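Local coordinates for hypothetical protein, similar to alpha-acetolactate decarboxylase (Staphylococcus aureus subsp. aureus, PDB 1XV2) that probably decarboxylates alpha-acetolactate to acetoin, as a zinc-binding member of the alpha-acetolactate decarboxylase family, at residues A[7-12]-A[207-212]; A[115-120]-A[196-201]. All blocks are in the same frame, centred on the assembly; numbering follows the deposited sequence.

Contact 1: residues A[7-12]-A[207-212]; sequences VLYQHG and TFQQHF
Strands 7-11 and 207-211 run parallel and in step, V7 beside T207 through H11 beside H211. L8 N gives to T207 O and Q10 N to Q209 O, while L8 O and Q10 O take the N-H of Q209 and H211, all nearly straight. Within this chain 207-211 is the outermost strand of the mixed sheet, but T207, F208, Q210 and H211 pair antiparallel with a strand of the second subunit, so the sheet runs on across the interface.

Q210 is the side chain to follow. Beyond CB, CG is anti to the backbone N (chi1 177°), and a bend at chi2 (67°) turns the amide back toward strand 7-11. CD comes to 3.5 Å from G12 O. OE1 takes the N-H of Q10 NE2 at 2.9 Å, in its carbonyl plane on a lone pair, the two amides turned 52° apart. NE2 gives to G12 O at 2.8 Å and, over a longer 3.1 Å, to H211 O, above the carbonyl plane both times; H211 O also takes G12 N. Q10 NE2 reaches V170 O and lies at the edge of the F208 ring.

On the other face the Y9 ring takes Q209 NE2 at its edge, 3.4 Å from CE1. The imidazoles meet rim to rim, H11 ND1 to H211 ND1 at 3.0 Å, while H11 NE2 bonds T25. The ND1-ND1 bond requires exactly one of the two atoms to carry a proton. With its NE2 probably donating to the E206 carboxylate of the second subunit, H211 would either accept at ND1 as a neutral ring or donate as a charged one, a state the carboxylate may favour.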
# COMPACT_ATOMS: atom_id res chain seq x y z
N VAL A 7 -12.95 3.08 4.49
CA VAL A 7 -11.58 2.65 4.69
C VAL A 7 -11.41 1.14 4.71
O VAL A 7 -12.17 0.43 5.37
CB VAL A 7 -11.01 3.19 6.03
CG1 VAL A 7 -9.58 2.71 6.23
CG2 VAL A 7 -11.06 4.71 6.03
N LEU A 8 -10.42 0.65 3.97
CA LEU A 8 -10.13 -0.77 3.93
C LEU A 8 -8.91 -0.97 4.83
O LEU A 8 -7.87 -0.35 4.61
CB LEU A 8 -9.80 -1.22 2.51
CG LEU A 8 -9.23 -2.64 2.38
CD1 LEU A 8 -10.13 -3.63 3.08
CD2 LEU A 8 -9.09 -3.00 0.91
N TYR A 9 -9.05 -1.82 5.83
CA TYR A 9 -7.95 -2.08 6.76
C TYR A 9 -7.26 -3.40 6.45
O TYR A 9 -7.90 -4.43 6.28
CB TYR A 9 -8.48 -2.13 8.20
CG TYR A 9 -7.40 -2.36 9.24
CD1 TYR A 9 -6.65 -1.30 9.74
CD2 TYR A 9 -7.16 -3.64 9.74
CE1 TYR A 9 -5.67 -1.51 10.72
CE2 TYR A 9 -6.19 -3.86 10.72
CZ TYR A 9 -5.45 -2.79 11.20
OH TYR A 9 -4.51 -2.99 12.19
N GLN A 10 -5.93 -3.37 6.40
CA GLN A 10 -5.18 -4.58 6.14
C GLN A 10 -4.03 -4.74 7.13
O GLN A 10 -3.27 -3.80 7.38
CB GLN A 10 -4.65 -4.59 4.70
CG GLN A 10 -3.96 -5.89 4.31
CD GLN A 10 -3.78 -6.05 2.80
OE1 GLN A 10 -4.69 -6.47 2.09
NE2 GLN A 10 -2.59 -5.70 2.31
N HIS A 11 -3.94 -5.93 7.71
CA HIS A 11 -2.87 -6.23 8.65
C HIS A 11 -1.93 -7.18 7.93
O HIS A 11 -2.32 -8.28 7.56
CB HIS A 11 -3.41 -6.90 9.91
CG HIS A 11 -2.34 -7.36 10.85
ND1 HIS A 11 -1.63 -6.50 11.65
CD2 HIS A 11 -1.81 -8.59 11.05
CE1 HIS A 11 -0.70 -7.17 12.31
NE2 HIS A 11 -0.79 -8.45 11.96
N GLY A 12 -0.69 -6.74 7.73
CA GLY A 12 0.26 -7.57 7.02
C GLY A 12 -0.08 -7.50 5.54
O GLY A 12 -1.00 -6.78 5.15
N THR A 207 -9.78 5.28 1.18
CA THR A 207 -8.57 5.12 1.98
C THR A 207 -8.22 3.66 2.26
O THR A 207 -9.09 2.86 2.59
CB THR A 207 -8.69 5.84 3.33
OG1 THR A 207 -8.93 7.24 3.10
CG2 THR A 207 -7.41 5.68 4.14
N PHE A 208 -6.94 3.35 2.12
CA PHE A 208 -6.41 2.01 2.36
C PHE A 208 -5.46 2.15 3.55
O PHE A 208 -4.45 2.84 3.47
CB PHE A 208 -5.63 1.54 1.13
CG PHE A 208 -4.92 0.23 1.31
CD1 PHE A 208 -5.64 -0.95 1.48
CD2 PHE A 208 -3.53 0.17 1.30
CE1 PHE A 208 -4.98 -2.17 1.63
CE2 PHE A 208 -2.86 -1.04 1.44
CZ PHE A 208 -3.59 -2.21 1.61
N GLN A 209 -5.80 1.50 4.66
CA GLN A 209 -4.97 1.57 5.86
C GLN A 209 -4.17 0.29 6.08
O GLN A 209 -4.73 -0.75 6.45
CB GLN A 209 -5.86 1.84 7.08
CG GLN A 209 -5.10 2.09 8.37
CD GLN A 209 -6.03 2.47 9.51
OE1 GLN A 209 -6.90 3.32 9.34
NE2 GLN A 209 -5.85 1.84 10.67
N GLN A 210 -2.87 0.36 5.83
CA GLN A 210 -1.98 -0.79 5.98
C GLN A 210 -1.26 -0.79 7.32
O GLN A 210 -0.55 0.15 7.66
CB GLN A 210 -0.94 -0.80 4.85
CG GLN A 210 0.08 -1.93 4.95
CD GLN A 210 -0.53 -3.29 4.72
OE1 GLN A 210 -0.94 -3.63 3.61
NE2 GLN A 210 -0.61 -4.09 5.78
N HIS A 211 -1.44 -1.87 8.09
CA HIS A 211 -0.82 -1.99 9.40
C HIS A 211 0.28 -3.05 9.37
O HIS A 211 0.12 -4.11 8.76
CB HIS A 211 -1.88 -2.34 10.44
CG HIS A 211 -1.34 -2.45 11.84
ND1 HIS A 211 -1.21 -3.66 12.49
CD2 HIS A 211 -0.91 -1.51 12.71
CE1 HIS A 211 -0.72 -3.46 13.70
NE2 HIS A 211 -0.53 -2.16 13.86
N PHE A 212 1.39 -2.75 10.04
CA PHE A 212 2.55 -3.63 10.09
C PHE A 212 2.83 -4.10 11.52
O PHE A 212 2.68 -3.33 12.47
CB PHE A 212 3.79 -2.90 9.57
CG PHE A 212 3.69 -2.46 8.13
CD1 PHE A 212 4.29 -3.20 7.12
CD2 PHE A 212 3.00 -1.30 7.79
CE1 PHE A 212 4.22 -2.79 5.78
CE2 PHE A 212 2.92 -0.88 6.46
CZ PHE A 212 3.53 -1.63 5.46

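Contact 2: residues A[115-120]-A[196-201]; sequences VKIYGT and DDVVVE
At D196 the chain is turning a corner, and its N gives to T120 O at 2.9 Å while CB lies alongside T120 OG1, 3.2 Å away. D197 N reaches the same T120 O over a longer 3.3 Å, so one carbonyl takes two donors, each above its plane. D197 O answers with two bonds of its own, from T120 N and, along a lone pair, from T120 OG1. D196 and D197 thus both face T120, a classic beta bulge in the antiparallel pairing of this curled sheet. The carboxylate of D197 turns elsewhere, to Q91. V198 packs against the bend at G119, where the paired CA atoms come closest: CG1 comes to 3.7 Å from G119 CA, and CG2 meets I117 CG2, also at 3.7 Å. From V199 the pairing is regular, its N and O bonded to Y118 O and N. V200 turns to the same face as I117, CG2 facing I117 CG1 at 4.2 Å, under helix 95-105. E201 exchanges both backbone bonds with K116, and the extended lysine lies alongside it, CD 3.3 Å from E201 OE1; K116 NZ stays 4.5 Å from E201 OE1, too far to pair with it, and has a long, weak ion pair with D53.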
# COMPACT_ATOMS: atom_id res chain seq x y z
N VAL A 115 -16.77 -6.50 -1.66
CA VAL A 115 -17.97 -7.09 -2.23
C VAL A 115 -18.61 -8.08 -1.29
O VAL A 115 -17.95 -8.70 -0.45
CB VAL A 115 -17.67 -7.83 -3.55
CG1 VAL A 115 -17.06 -6.87 -4.56
CG2 VAL A 115 -16.75 -9.01 -3.30
N LYS A 116 -19.92 -8.23 -1.44
CA LYS A 116 -20.69 -9.16 -0.65
C LYS A 116 -21.70 -9.75 -1.62
O LYS A 116 -22.47 -9.01 -2.24
CB LYS A 116 -21.39 -8.45 0.50
CG LYS A 116 -22.07 -9.41 1.47
CD LYS A 116 -22.65 -8.71 2.68
CE LYS A 116 -23.23 -9.72 3.66
NZ LYS A 116 -23.76 -9.08 4.90
N ILE A 117 -21.67 -11.06 -1.76
CA ILE A 117 -22.58 -11.77 -2.66
C ILE A 117 -23.32 -12.80 -1.82
O ILE A 117 -22.73 -13.77 -1.37
CB ILE A 117 -21.78 -12.49 -3.77
CG1 ILE A 117 -20.91 -11.48 -4.52
CG2 ILE A 117 -22.74 -13.21 -4.72
CD1 ILE A 117 -19.87 -12.10 -5.43
N TYR A 118 -24.61 -12.56 -1.60
CA TYR A 118 -25.41 -13.47 -0.78
C TYR A 118 -26.63 -14.04 -1.50
O TYR A 118 -27.35 -13.32 -2.19
CB TYR A 118 -25.89 -12.75 0.49
CG TYR A 118 -26.79 -13.63 1.32
CD1 TYR A 118 -26.25 -14.67 2.09
CD2 TYR A 118 -28.18 -13.51 1.26
CE1 TYR A 118 -27.08 -15.56 2.77
CE2 TYR A 118 -29.01 -14.40 1.94
CZ TYR A 118 -28.45 -15.42 2.69
OH TYR A 118 -29.28 -16.33 3.32
N GLY A 119 -26.87 -15.33 -1.30
CA GLY A 119 -28.00 -15.99 -1.92
C GLY A 119 -27.72 -17.46 -2.16
O GLY A 119 -27.01 -18.10 -1.37
N THR A 120 -28.26 -18.01 -3.24
CA THR A 120 -28.06 -19.41 -3.57
C THR A 120 -27.01 -19.56 -4.68
O THR A 120 -26.96 -18.77 -5.62
CB THR A 120 -29.37 -20.07 -4.03
OG1 THR A 120 -29.92 -19.34 -5.12
CG2 THR A 120 -30.38 -20.11 -2.88
N ASP A 196 -26.90 -18.82 -8.52
CA ASP A 196 -28.23 -19.23 -8.95
C ASP A 196 -29.04 -17.96 -8.86
O ASP A 196 -29.51 -17.42 -9.86
CB ASP A 196 -28.82 -20.29 -8.01
CG ASP A 196 -30.18 -20.78 -8.47
OD1 ASP A 196 -31.00 -19.95 -8.92
OD2 ASP A 196 -30.44 -22.00 -8.40
N ASP A 197 -29.21 -17.47 -7.63
CA ASP A 197 -29.95 -16.25 -7.37
C ASP A 197 -29.28 -15.57 -6.18
O ASP A 197 -29.29 -16.11 -5.07
CB ASP A 197 -31.41 -16.56 -7.05
CG ASP A 197 -32.29 -15.33 -7.11
OD1 ASP A 197 -31.94 -14.30 -6.49
OD2 ASP A 197 -33.34 -15.39 -7.78
N VAL A 198 -28.68 -14.41 -6.41
CA VAL A 198 -27.99 -13.69 -5.35
C VAL A 198 -28.15 -12.18 -5.46
O VAL A 198 -28.69 -11.66 -6.43
CB VAL A 198 -26.48 -13.97 -5.37
CG1 VAL A 198 -26.22 -15.46 -5.17
CG2 VAL A 198 -25.89 -13.50 -6.69
N VAL A 199 -27.67 -11.49 -4.43
CA VAL A 199 -27.69 -10.04 -4.38
C VAL A 199 -26.23 -9.63 -4.19
O VAL A 199 -25.52 -10.21 -3.37
CB VAL A 199 -28.51 -9.51 -3.18
CG1 VAL A 199 -28.37 -7.99 -3.07
CG2 VAL A 199 -29.97 -9.90 -3.33
N VAL A 200 -25.78 -8.65 -4.97
CA VAL A 200 -24.40 -8.19 -4.88
C VAL A 200 -24.32 -6.79 -4.28
O VAL A 200 -25.00 -5.87 -4.73
CB VAL A 200 -23.72 -8.16 -6.27
CG1 VAL A 200 -22.28 -7.68 -6.13
CG2 VAL A 200 -23.77 -9.54 -6.91
N GLU A 201 -23.47 -6.65 -3.26
CA GLU A 201 -23.26 -5.36 -2.61
C GLU A 201 -21.80 -4.96 -2.79
O GLU A 201 -20.89 -5.77 -2.59
CB GLU A 201 -23.59 -5.45 -1.11
CG GLU A 201 -25.07 -5.59 -0.82
CD GLU A 201 -25.34 -5.88 0.64
OE1 GLU A 201 -25.00 -6.99 1.10
OE2 GLU A 201 -25.88 -5.00 1.33

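Contact 2 is nested inside the loop that contact 1 closes: 7-12 comes first, then 115-120, 196-201 and 207-212. Their centres lie about 25 Å apart and their nearest atoms about 9 Å, with no touch. They belong to different sheets. Contact 1 holds strand 207-211 on the outer side of strand 7-11 in the mixed sheet, which runs on across the subunit interface, whereas contact 2 joins strands 113-118 and 198-204 in the curled antiparallel sheet, whose strands 174-181 and 187-195 carry the zinc ligands H176, H178 and H189. Because 198-204 runs almost directly into 207-211, the chain steps from one sheet to the other there, tying the zinc-bearing sheet to the dimerising one.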